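Local coordinates for protein 6-phospho-alpha-glucosidase (Merdibacter massiliensis, PDB 6VC6) that probably hydrolyses 6-phospho-alpha-glucosides, in the NAD- and manganese-assisted manner of family 4 glycoside hydrolases, at residues F80-M85 / E321-V326; Q132-Q135 / W141-N144; L143-P148 / D317-M322. All coordinates share one frame; numbering follows the deposited sequence.

Interaction 1: F80-M85 / E321-V326. With NAD (nicotinamide-adenine-dinucleotide), chain G.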
# COMPACT_ATOMS: atom_id res chain seq x y z
N PHE A 80 -9.16 -13.12 -10.65
CA PHE A 80 -8.36 -12.19 -9.88
C PHE A 80 -9.19 -10.96 -9.55
O PHE A 80 -9.94 -10.46 -10.39
CB PHE A 80 -7.10 -11.77 -10.64
CG PHE A 80 -6.03 -12.83 -10.66
CD1 PHE A 80 -5.14 -12.95 -9.61
CD2 PHE A 80 -5.92 -13.69 -11.74
CE1 PHE A 80 -4.15 -13.92 -9.64
CE2 PHE A 80 -4.93 -14.66 -11.77
CZ PHE A 80 -4.05 -14.78 -10.72
N ILE A 81 -9.03 -10.47 -8.32
CA ILE A 81 -9.66 -9.23 -7.87
C ILE A 81 -8.55 -8.27 -7.46
O ILE A 81 -7.81 -8.55 -6.50
CB ILE A 81 -10.64 -9.46 -6.71
CG1 ILE A 81 -11.67 -10.53 -7.08
CG2 ILE A 81 -11.34 -8.16 -6.34
CD1 ILE A 81 -12.61 -10.13 -8.19
N PHE A 82 -8.43 -7.16 -8.17
CA PHE A 82 -7.46 -6.11 -7.85
C PHE A 82 -8.17 -5.06 -7.01
O PHE A 82 -9.06 -4.36 -7.51
CB PHE A 82 -6.87 -5.49 -9.12
CG PHE A 82 -5.95 -6.41 -9.89
CD1 PHE A 82 -5.72 -7.71 -9.48
CD2 PHE A 82 -5.33 -5.96 -11.04
CE1 PHE A 82 -4.89 -8.55 -10.20
CE2 PHE A 82 -4.49 -6.79 -11.76
CZ PHE A 82 -4.27 -8.09 -11.34
N MSE A 83 -7.79 -4.94 -5.75
CA MSE A 83 -8.45 -4.00 -4.84
C MSE A 83 -7.60 -2.76 -4.58
O MSE A 83 -6.47 -2.86 -4.10
CB MSE A 83 -8.79 -4.69 -3.52
CG MSE A 83 -9.36 -6.08 -3.67
SE MSE A 83 -10.42 -6.64 -2.13
CE MSE A 83 -11.96 -5.48 -2.39
N GLN A 84 -8.15 -1.59 -4.91
CA GLN A 84 -7.46 -0.32 -4.68
C GLN A 84 -8.48 0.75 -4.27
O GLN A 84 -8.50 1.86 -4.80
CB GLN A 84 -6.67 0.11 -5.92
CG GLN A 84 -7.48 0.19 -7.21
CD GLN A 84 -6.69 0.79 -8.35
OE1 GLN A 84 -7.23 1.11 -9.41
NE2 GLN A 84 -5.38 0.96 -8.14
N MSE A 85 -9.30 0.42 -3.29
CA MSE A 85 -10.27 1.35 -2.74
C MSE A 85 -9.61 2.32 -1.79
O MSE A 85 -8.56 2.00 -1.26
CB MSE A 85 -11.39 0.62 -2.00
CG MSE A 85 -10.96 0.04 -0.65
SE MSE A 85 -12.42 -0.44 0.58
CE MSE A 85 -13.39 -1.59 -0.65
N GLU A 321 2.15 -2.15 -12.79
CA GLU A 321 2.84 -3.32 -13.33
C GLU A 321 3.16 -4.34 -12.25
O GLU A 321 3.14 -5.54 -12.51
CB GLU A 321 4.12 -2.89 -14.04
CG GLU A 321 3.90 -2.35 -15.44
CD GLU A 321 5.18 -2.26 -16.24
OE1 GLU A 321 6.24 -2.69 -15.72
OE2 GLU A 321 5.14 -1.77 -17.38
N MSE A 322 3.43 -3.89 -11.04
CA MSE A 322 3.86 -4.82 -10.01
C MSE A 322 2.73 -5.74 -9.59
O MSE A 322 2.96 -6.92 -9.30
CB MSE A 322 4.37 -4.09 -8.78
CG MSE A 322 4.98 -5.07 -7.81
SE MSE A 322 5.87 -4.23 -6.32
CE MSE A 322 4.44 -4.43 -5.03
N MSE A 323 1.52 -5.21 -9.52
CA MSE A 323 0.36 -6.03 -9.17
C MSE A 323 0.09 -7.03 -10.29
O MSE A 323 -0.28 -8.17 -10.02
CB MSE A 323 -0.88 -5.17 -8.92
CG MSE A 323 -2.12 -5.99 -8.56
SE MSE A 323 -3.56 -5.03 -7.66
CE MSE A 323 -2.99 -5.24 -5.81
N ILE A 324 0.27 -6.60 -11.54
CA ILE A 324 0.10 -7.52 -12.66
C ILE A 324 1.17 -8.60 -12.62
O ILE A 324 0.89 -9.78 -12.85
CB ILE A 324 0.12 -6.76 -14.00
CG1 ILE A 324 -1.04 -5.77 -14.07
CG2 ILE A 324 0.05 -7.74 -15.16
CD1 ILE A 324 -0.99 -4.86 -15.27
N LYS A 325 2.42 -8.22 -12.32
CA LYS A 325 3.49 -9.21 -12.22
C LYS A 325 3.23 -10.18 -11.07
O LYS A 325 3.56 -11.37 -11.17
CB LYS A 325 4.84 -8.51 -12.04
CG LYS A 325 5.29 -7.71 -13.25
CD LYS A 325 5.93 -8.60 -14.30
CE LYS A 325 6.30 -7.80 -15.54
NZ LYS A 325 7.03 -6.55 -15.19
N VAL A 326 2.63 -9.69 -9.98
CA VAL A 326 2.24 -10.58 -8.89
C VAL A 326 1.18 -11.56 -9.36
O VAL A 326 1.22 -12.76 -9.04
CB VAL A 326 1.77 -9.76 -7.68
CG1 VAL A 326 1.02 -10.64 -6.69
CG2 VAL A 326 2.95 -9.09 -7.00
PA NAD G . -8.82 7.62 -4.92
O1A NAD G . -8.38 8.35 -6.17
O2A NAD G . -9.75 8.30 -3.95
O5B NAD G . -9.49 6.22 -5.36
C5B NAD G . -10.28 5.48 -4.43
C4B NAD G . -11.46 4.87 -5.16
O4B NAD G . -12.01 3.81 -4.39
C3B NAD G . -12.56 5.91 -5.36
O3B NAD G . -12.96 5.93 -6.73
C2B NAD G . -13.72 5.43 -4.51
O2B NAD G . -14.96 5.65 -5.18
C1B NAD G . -13.44 3.94 -4.35
N9A NAD G . -14.00 3.41 -3.08
C8A NAD G . -13.96 3.99 -1.87
N7A NAD G . -14.58 3.21 -0.94
C5A NAD G . -15.03 2.11 -1.57
C6A NAD G . -15.77 0.88 -1.19
N6A NAD G . -16.17 0.67 0.09
N1A NAD G . -16.03 -0.02 -2.16
C2A NAD G . -15.64 0.17 -3.44
N3A NAD G . -14.97 1.26 -3.85
C4A NAD G . -14.65 2.25 -2.98
O3 NAD G . -7.52 7.12 -4.11
PN NAD G . -6.09 6.90 -4.82
O1N NAD G . -5.20 8.06 -4.45
O2N NAD G . -6.29 6.52 -6.26
O5D NAD G . -5.59 5.60 -4.01
C5D NAD G . -6.09 4.31 -4.36
C4D NAD G . -5.72 3.34 -3.25
O4D NAD G . -4.49 2.68 -3.56
C3D NAD G . -5.50 4.09 -1.94
O3D NAD G . -6.19 3.40 -0.89
C2D NAD G . -4.01 3.98 -1.69
O2D NAD G . -3.73 3.91 -0.29
C1D NAD G . -3.67 2.69 -2.40
N1N NAD G . -2.24 2.59 -2.72
C2N NAD G . -1.55 1.64 -2.09
C3N NAD G . -0.20 1.46 -2.32
C7N NAD G . 0.53 0.39 -1.58
O7N NAD G . 1.75 0.37 -1.59
N7N NAD G . -0.18 -0.52 -0.91
C4N NAD G . 0.44 2.28 -3.25
C5N NAD G . -0.30 3.27 -3.89
C6N NAD G . -1.66 3.40 -3.61
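Phe82 meets Met323 a short way along the chain from the shortest bond to the cofactor, which O3D of NAD gives to the backbone O of Met85 at 2.8 Å. That bond fixes the ribose on the nicotinamide side, while the CE methyl of Met85 comes within 3.4 Å of N1A of the adenine, so one residue serves both halves of the dinucleotide.

Upstream, on strand 80-83, the side chain of Phe82 heads for helix 318-331 and receives Met323 over one ring face. The two side chains run alongside each other with opposite senses. CG of Met323 stands almost exactly above the ring, 3.8 Å from the Phe82 centroid and 1° off its normal, a CH-pi contact. The selenium of this selenomethionine continues toward the root of the ring and lies 3.5 Å from CG of Phe82. A fully extended first torsion, with CG of Met323 opposite the backbone N (chi1 180°), carries the selenoether chain off the helix and across the face. Ile324 adds a looser touch, its CG1 lying 4.3 Å from CE2 of Phe82. A long, flexible, polarisable side chain suits this place, because it can lie along an aromatic face without polar atoms to satisfy.

Phe23 of helix 16-25 touches both Phe82 and Ile324, and Leu143 of the adjacent strand touches both Phe82 and Met323. This Met-aromatic contact thus seats helix 318-331 on the parallel part of the sheet of a Rossmann-like domain, whose loop after strand 80-83 binds the dinucleotide.

Interaction 2: Q132-Q135 / W141-N144; sequences QIRQ and WILN
The last turns of helix 113-136 face the short strand 141-144. The closest pair of CA atoms is Ile133 and Ile142, 9.1 Å apart, a separation bridged by side chains alone, since no hydrogen bond crosses the contact.

Ile142 points at the helix and does most of the work on the strand side. Its chain is extended beyond CG1 (chi2 173°), which pushes the CD1 methyl out to meet two neighbours. One is Ile133, which reaches toward it tip to tip: CG2 of Ile133 lies 4.0 Å from CD1 of Ile142. The other is Arg134, whose guanidinium group lies across the methyl. CD1 of Ile142 sits over the centre of one guanidinium face, 3.5 Å from CZ of Arg134. Arg134 gets there through a bend in its chain (chi2 -39°) that turns its far end toward the strand.

Covering a guanidinium face with a methyl costs little, because the N-H groups point outward in the plane. Arg134 uses them well: NE forms a salt bridge with Asp163, and NH2 donates to the backbone O atoms of Ser137 and Ala140, tying down the turn between helix and strand. A branched isoleucine fits the strand, and its delta methyl fills the gap to the helix; arginine suits this place by offering both a flat surface and several donors.

The pair forms the last leg of a beta-alpha-beta connection in which strands 80-83 and 141-144 lie side by side and parallel. Met83 of the former strand touches both isoleucines, while Trp141 and Leu143 pack on helix 318-331.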
# COMPACT_ATOMS: atom_id res chain seq x y z
N GLN A 132 -18.76 -9.73 0.19
CA GLN A 132 -19.51 -9.71 -1.05
C GLN A 132 -18.82 -10.53 -2.13
O GLN A 132 -19.47 -11.28 -2.84
CB GLN A 132 -19.69 -8.28 -1.54
CG GLN A 132 -20.69 -7.48 -0.74
CD GLN A 132 -20.91 -6.09 -1.31
OE1 GLN A 132 -20.14 -5.62 -2.12
NE2 GLN A 132 -21.98 -5.45 -0.90
N ILE A 133 -17.51 -10.39 -2.23
CA ILE A 133 -16.74 -11.09 -3.25
C ILE A 133 -16.83 -12.59 -3.06
O ILE A 133 -17.01 -13.33 -4.00
CB ILE A 133 -15.25 -10.68 -3.19
CG1 ILE A 133 -15.08 -9.20 -3.53
CG2 ILE A 133 -14.40 -11.53 -4.11
CD1 ILE A 133 -13.75 -8.63 -3.11
N ARG A 134 -16.73 -13.03 -1.81
CA ARG A 134 -16.77 -14.44 -1.47
C ARG A 134 -18.14 -15.05 -1.71
O ARG A 134 -18.27 -16.26 -1.84
CB ARG A 134 -16.27 -14.67 -0.05
CG ARG A 134 -14.77 -14.48 0.11
CD ARG A 134 -14.00 -15.02 -1.07
NE ARG A 134 -12.57 -15.05 -0.83
CZ ARG A 134 -11.64 -15.04 -1.78
NH1 ARG A 134 -10.37 -15.07 -1.46
NH2 ARG A 134 -11.99 -15.01 -3.04
N GLN A 135 -19.15 -14.20 -1.74
CA GLN A 135 -20.51 -14.59 -2.09
C GLN A 135 -20.61 -15.11 -3.53
O GLN A 135 -21.40 -15.99 -3.82
CB GLN A 135 -21.49 -13.45 -1.86
CG GLN A 135 -22.21 -13.51 -0.52
CD GLN A 135 -22.81 -12.18 -0.09
OE1 GLN A 135 -23.34 -11.43 -0.91
NE2 GLN A 135 -22.74 -11.90 1.20
N TRP A 141 -8.39 -15.12 -6.53
CA TRP A 141 -7.24 -14.55 -5.83
C TRP A 141 -7.46 -13.06 -5.64
O TRP A 141 -7.66 -12.32 -6.61
CB TRP A 141 -5.95 -14.81 -6.61
CG TRP A 141 -5.14 -15.95 -6.07
CD1 TRP A 141 -5.01 -17.20 -6.62
CD2 TRP A 141 -4.36 -15.96 -4.87
NE1 TRP A 141 -4.19 -17.97 -5.84
CE2 TRP A 141 -3.78 -17.24 -4.76
CE3 TRP A 141 -4.09 -15.00 -3.89
CZ2 TRP A 141 -2.94 -17.59 -3.70
CZ3 TRP A 141 -3.26 -15.35 -2.83
CH2 TRP A 141 -2.70 -16.63 -2.75
N ILE A 142 -7.42 -12.62 -4.39
CA ILE A 142 -7.66 -11.22 -4.04
C ILE A 142 -6.31 -10.57 -3.76
O ILE A 142 -5.65 -10.87 -2.76
CB ILE A 142 -8.60 -11.09 -2.83
CG1 ILE A 142 -10.02 -11.52 -3.22
CG2 ILE A 142 -8.60 -9.67 -2.31
CD1 ILE A 142 -10.98 -11.60 -2.06
N LEU A 143 -5.89 -9.69 -4.66
CA LEU A 143 -4.66 -8.91 -4.51
C LEU A 143 -5.04 -7.50 -4.09
O LEU A 143 -5.74 -6.80 -4.82
CB LEU A 143 -3.86 -8.89 -5.81
CG LEU A 143 -3.64 -10.24 -6.49
CD1 LEU A 143 -2.69 -10.10 -7.68
CD2 LEU A 143 -3.11 -11.27 -5.51
N ASN A 144 -4.59 -7.09 -2.91
CA ASN A 144 -5.06 -5.86 -2.28
C ASN A 144 -3.93 -4.83 -2.20
O ASN A 144 -2.87 -5.11 -1.62
CB ASN A 144 -5.61 -6.14 -0.88
CG ASN A 144 -6.05 -4.88 -0.17
OD1 ASN A 144 -6.88 -4.13 -0.67
ND2 ASN A 144 -5.49 -4.64 1.01

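Interaction 3: L143-P148 / D317-M322. With NAD (nicotinamide-adenine-dinucleotide), chain G; G6P (6-O-phosphono-alpha-D-glucopyranose), chain F.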
# COMPACT_ATOMS: atom_id res chain seq x y z
N LEU A 143 -5.89 -9.69 -4.66
CA LEU A 143 -4.66 -8.91 -4.51
C LEU A 143 -5.04 -7.50 -4.09
O LEU A 143 -5.74 -6.80 -4.82
CB LEU A 143 -3.86 -8.89 -5.81
CG LEU A 143 -3.64 -10.24 -6.49
CD1 LEU A 143 -2.69 -10.10 -7.68
CD2 LEU A 143 -3.11 -11.27 -5.51
N ASN A 144 -4.59 -7.09 -2.91
CA ASN A 144 -5.06 -5.86 -2.28
C ASN A 144 -3.93 -4.83 -2.20
O ASN A 144 -2.87 -5.11 -1.62
CB ASN A 144 -5.61 -6.14 -0.88
CG ASN A 144 -6.05 -4.88 -0.17
OD1 ASN A 144 -6.88 -4.13 -0.67
ND2 ASN A 144 -5.49 -4.64 1.01
N TYR A 145 -4.18 -3.64 -2.68
CA TYR A 145 -3.28 -2.53 -2.52
C TYR A 145 -3.83 -1.60 -1.45
O TYR A 145 -3.12 -0.77 -0.93
CB TYR A 145 -3.21 -1.77 -3.82
CG TYR A 145 -1.94 -1.86 -4.61
CD1 TYR A 145 -1.95 -1.74 -5.97
CD2 TYR A 145 -0.73 -2.04 -3.99
CE1 TYR A 145 -0.80 -1.79 -6.71
CE2 TYR A 145 0.43 -2.10 -4.72
CZ TYR A 145 0.38 -1.97 -6.08
OH TYR A 145 1.52 -2.03 -6.82
N SER A 146 -5.11 -1.74 -1.12
CA SER A 146 -5.81 -0.75 -0.31
C SER A 146 -5.19 -0.55 1.06
O SER A 146 -4.95 -1.50 1.78
CB SER A 146 -7.28 -1.14 -0.14
OG SER A 146 -7.87 -1.57 -1.36
N ASN A 147 -4.97 0.70 1.41
CA ASN A 147 -4.30 1.08 2.65
C ASN A 147 -5.27 1.39 3.80
O ASN A 147 -6.44 1.57 3.54
CB ASN A 147 -3.37 2.27 2.41
CG ASN A 147 -1.98 1.84 2.00
OD1 ASN A 147 -1.37 1.01 2.64
ND2 ASN A 147 -1.48 2.43 0.94
N PRO A 148 -4.77 1.43 5.03
CA PRO A 148 -3.37 1.15 5.35
C PRO A 148 -3.12 -0.34 5.44
O PRO A 148 -3.78 -1.02 6.21
CB PRO A 148 -3.16 1.79 6.71
CG PRO A 148 -4.42 2.47 7.05
CD PRO A 148 -5.50 2.00 6.16
N ASP A 317 2.38 3.32 -14.26
CA ASP A 317 3.26 2.36 -14.90
C ASP A 317 3.81 1.35 -13.89
O ASP A 317 3.28 0.24 -13.77
CB ASP A 317 4.42 3.07 -15.60
CG ASP A 317 4.74 2.47 -16.96
OD1 ASP A 317 4.03 1.54 -17.39
OD2 ASP A 317 5.71 2.93 -17.60
N ALA A 318 4.85 1.75 -13.16
CA ALA A 318 5.50 0.84 -12.22
C ALA A 318 4.53 0.37 -11.14
O ALA A 318 4.60 -0.78 -10.69
CB ALA A 318 6.72 1.52 -11.60
N HIS A 319 3.62 1.25 -10.71
CA HIS A 319 2.67 0.87 -9.67
C HIS A 319 1.71 -0.21 -10.16
O HIS A 319 1.50 -1.21 -9.48
CB HIS A 319 1.90 2.10 -9.20
CG HIS A 319 0.74 1.78 -8.31
ND1 HIS A 319 0.89 1.50 -6.97
CD2 HIS A 319 -0.59 1.69 -8.56
CE1 HIS A 319 -0.29 1.25 -6.44
NE2 HIS A 319 -1.21 1.36 -7.38
N ALA A 320 1.13 -0.01 -11.35
CA ALA A 320 0.19 -1.00 -11.87
C ALA A 320 0.90 -2.27 -12.33
O ALA A 320 0.31 -3.35 -12.27
CB ALA A 320 -0.61 -0.39 -13.03
N GLU A 321 2.15 -2.15 -12.79
CA GLU A 321 2.84 -3.32 -13.33
C GLU A 321 3.16 -4.34 -12.25
O GLU A 321 3.14 -5.54 -12.51
CB GLU A 321 4.12 -2.89 -14.04
CG GLU A 321 3.90 -2.35 -15.44
CD GLU A 321 5.18 -2.26 -16.24
OE1 GLU A 321 6.24 -2.69 -15.72
OE2 GLU A 321 5.14 -1.77 -17.38
N MSE A 322 3.43 -3.89 -11.04
CA MSE A 322 3.86 -4.82 -10.01
C MSE A 322 2.73 -5.74 -9.59
O MSE A 322 2.96 -6.92 -9.30
CB MSE A 322 4.37 -4.09 -8.78
CG MSE A 322 4.98 -5.07 -7.81
SE MSE A 322 5.87 -4.23 -6.32
CE MSE A 322 4.44 -4.43 -5.03
PA NAD G . -8.82 7.62 -4.92
O1A NAD G . -8.38 8.35 -6.17
O2A NAD G . -9.75 8.30 -3.95
O5B NAD G . -9.49 6.22 -5.36
C5B NAD G . -10.28 5.48 -4.43
C4B NAD G . -11.46 4.87 -5.16
O4B NAD G . -12.01 3.81 -4.39
C3B NAD G . -12.56 5.91 -5.36
O3B NAD G . -12.96 5.93 -6.73
C2B NAD G . -13.72 5.43 -4.51
O2B NAD G . -14.96 5.65 -5.18
C1B NAD G . -13.44 3.94 -4.35
N9A NAD G . -14.00 3.41 -3.08
C8A NAD G . -13.96 3.99 -1.87
N7A NAD G . -14.58 3.21 -0.94
C5A NAD G . -15.03 2.11 -1.57
C6A NAD G . -15.77 0.88 -1.19
N6A NAD G . -16.17 0.67 0.09
N1A NAD G . -16.03 -0.02 -2.16
C2A NAD G . -15.64 0.17 -3.44
N3A NAD G . -14.97 1.26 -3.85
C4A NAD G . -14.65 2.25 -2.98
O3 NAD G . -7.52 7.12 -4.11
PN NAD G . -6.09 6.90 -4.82
O1N NAD G . -5.20 8.06 -4.45
O2N NAD G . -6.29 6.52 -6.26
O5D NAD G . -5.59 5.60 -4.01
C5D NAD G . -6.09 4.31 -4.36
C4D NAD G . -5.72 3.34 -3.25
O4D NAD G . -4.49 2.68 -3.56
C3D NAD G . -5.50 4.09 -1.94
O3D NAD G . -6.19 3.40 -0.89
C2D NAD G . -4.01 3.98 -1.69
O2D NAD G . -3.73 3.91 -0.29
C1D NAD G . -3.67 2.69 -2.40
N1N NAD G . -2.24 2.59 -2.72
C2N NAD G . -1.55 1.64 -2.09
C3N NAD G . -0.20 1.46 -2.32
C7N NAD G . 0.53 0.39 -1.58
O7N NAD G . 1.75 0.37 -1.59
N7N NAD G . -0.18 -0.52 -0.91
C4N NAD G . 0.44 2.28 -3.25
C5N NAD G . -0.30 3.27 -3.89
C6N NAD G . -1.66 3.40 -3.61
C1 G6P F . 3.97 5.01 -1.02
C2 G6P F . 3.27 3.80 -0.39
C3 G6P F . 1.76 3.80 -0.53
C4 G6P F . 1.24 5.20 -0.30
C5 G6P F . 1.73 6.06 -1.45
C6 G6P F . 1.33 7.51 -1.21
O1 G6P F . 4.94 4.56 -1.97
O2 G6P F . 3.79 2.59 -0.97
O3 G6P F . 1.16 2.89 0.40
O4 G6P F . -0.19 5.18 -0.27
O5 G6P F . 3.15 6.03 -1.62
O6 G6P F . 1.24 8.17 -2.46
P G6P F . 0.55 9.62 -2.57
O1P G6P F . -0.92 9.29 -2.68
O2P G6P F . 0.94 10.32 -1.28
O3P G6P F . 1.17 10.23 -3.80
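Tyr145 and His319 stack in the active-site pocket, at the nicotinamide end of NAD and next to the bound 6-phosphoglucose. Their rings form an offset stack, with centroids 4.1 Å apart and planes at 14°. CE1 of His319 lies over one face of the tyrosine, displaced toward the rim near CE1 of Tyr145. The far end of the tyrosine is fixed separately: its OH donates to the backbone O of His319 at 2.8 Å, the acceptor lying at the edge of the tyrosine ring, in its plane. The His319 side chain projects from the helix with CG opposite the backbone N (chi1 170°), which brings its imidazole over the tyrosine, and CE1 of His319 also comes within 3.3 Å of C5N of the nicotinamide. Its ND1 is hydrogen-bonded to Asp171.

The loop itself grips the ligands. The carboxamide N7N of NAD donates to O of Tyr145 at 3.0 Å in a nearly straight bond (169°). Asn147, an amide with two N-H groups to give, bridges cofactor and sugar: its ND2 reaches O2D of NAD at 3.0 Å and O3 of the sugar at 2.7 Å. The chain then turns through a cis peptide into Pro148. Replacing Tyr145 by an alanine would probably leave the His319 imidazole without its stacking partner, held mainly through Asp171, and its carbonyl without the hydroxyl donor.

Cys170 and His200 bind the manganese ion nearby. C4N of NAD lies 3.4 Å from C3 of the sugar, consistent with the hydride transfer at C3 by which family 4 glycoside hydrolases begin catalysis.

In the fold
From the N terminus, strand 80-83 is the first to be joined, yet 235 residues lie between it and its partner on helix 318-331, so interaction 1 closes the longest loop. Nested inside it, interaction 2 joins helix 113-136 to strand 141-144 and closes a loop of five residues between its segments. Interaction 3 begins on the same strand, sharing Leu143 and Asn144 with interaction 2; it spans 168 residues and ends on the same helix as interaction 1, sharing Glu321 and Met322. Strand 80-83 and the loop after its parallel neighbour 141-144 are thus both tied to one helix from the C-terminal family region, with the cofactor touched by interactions 1 and 3.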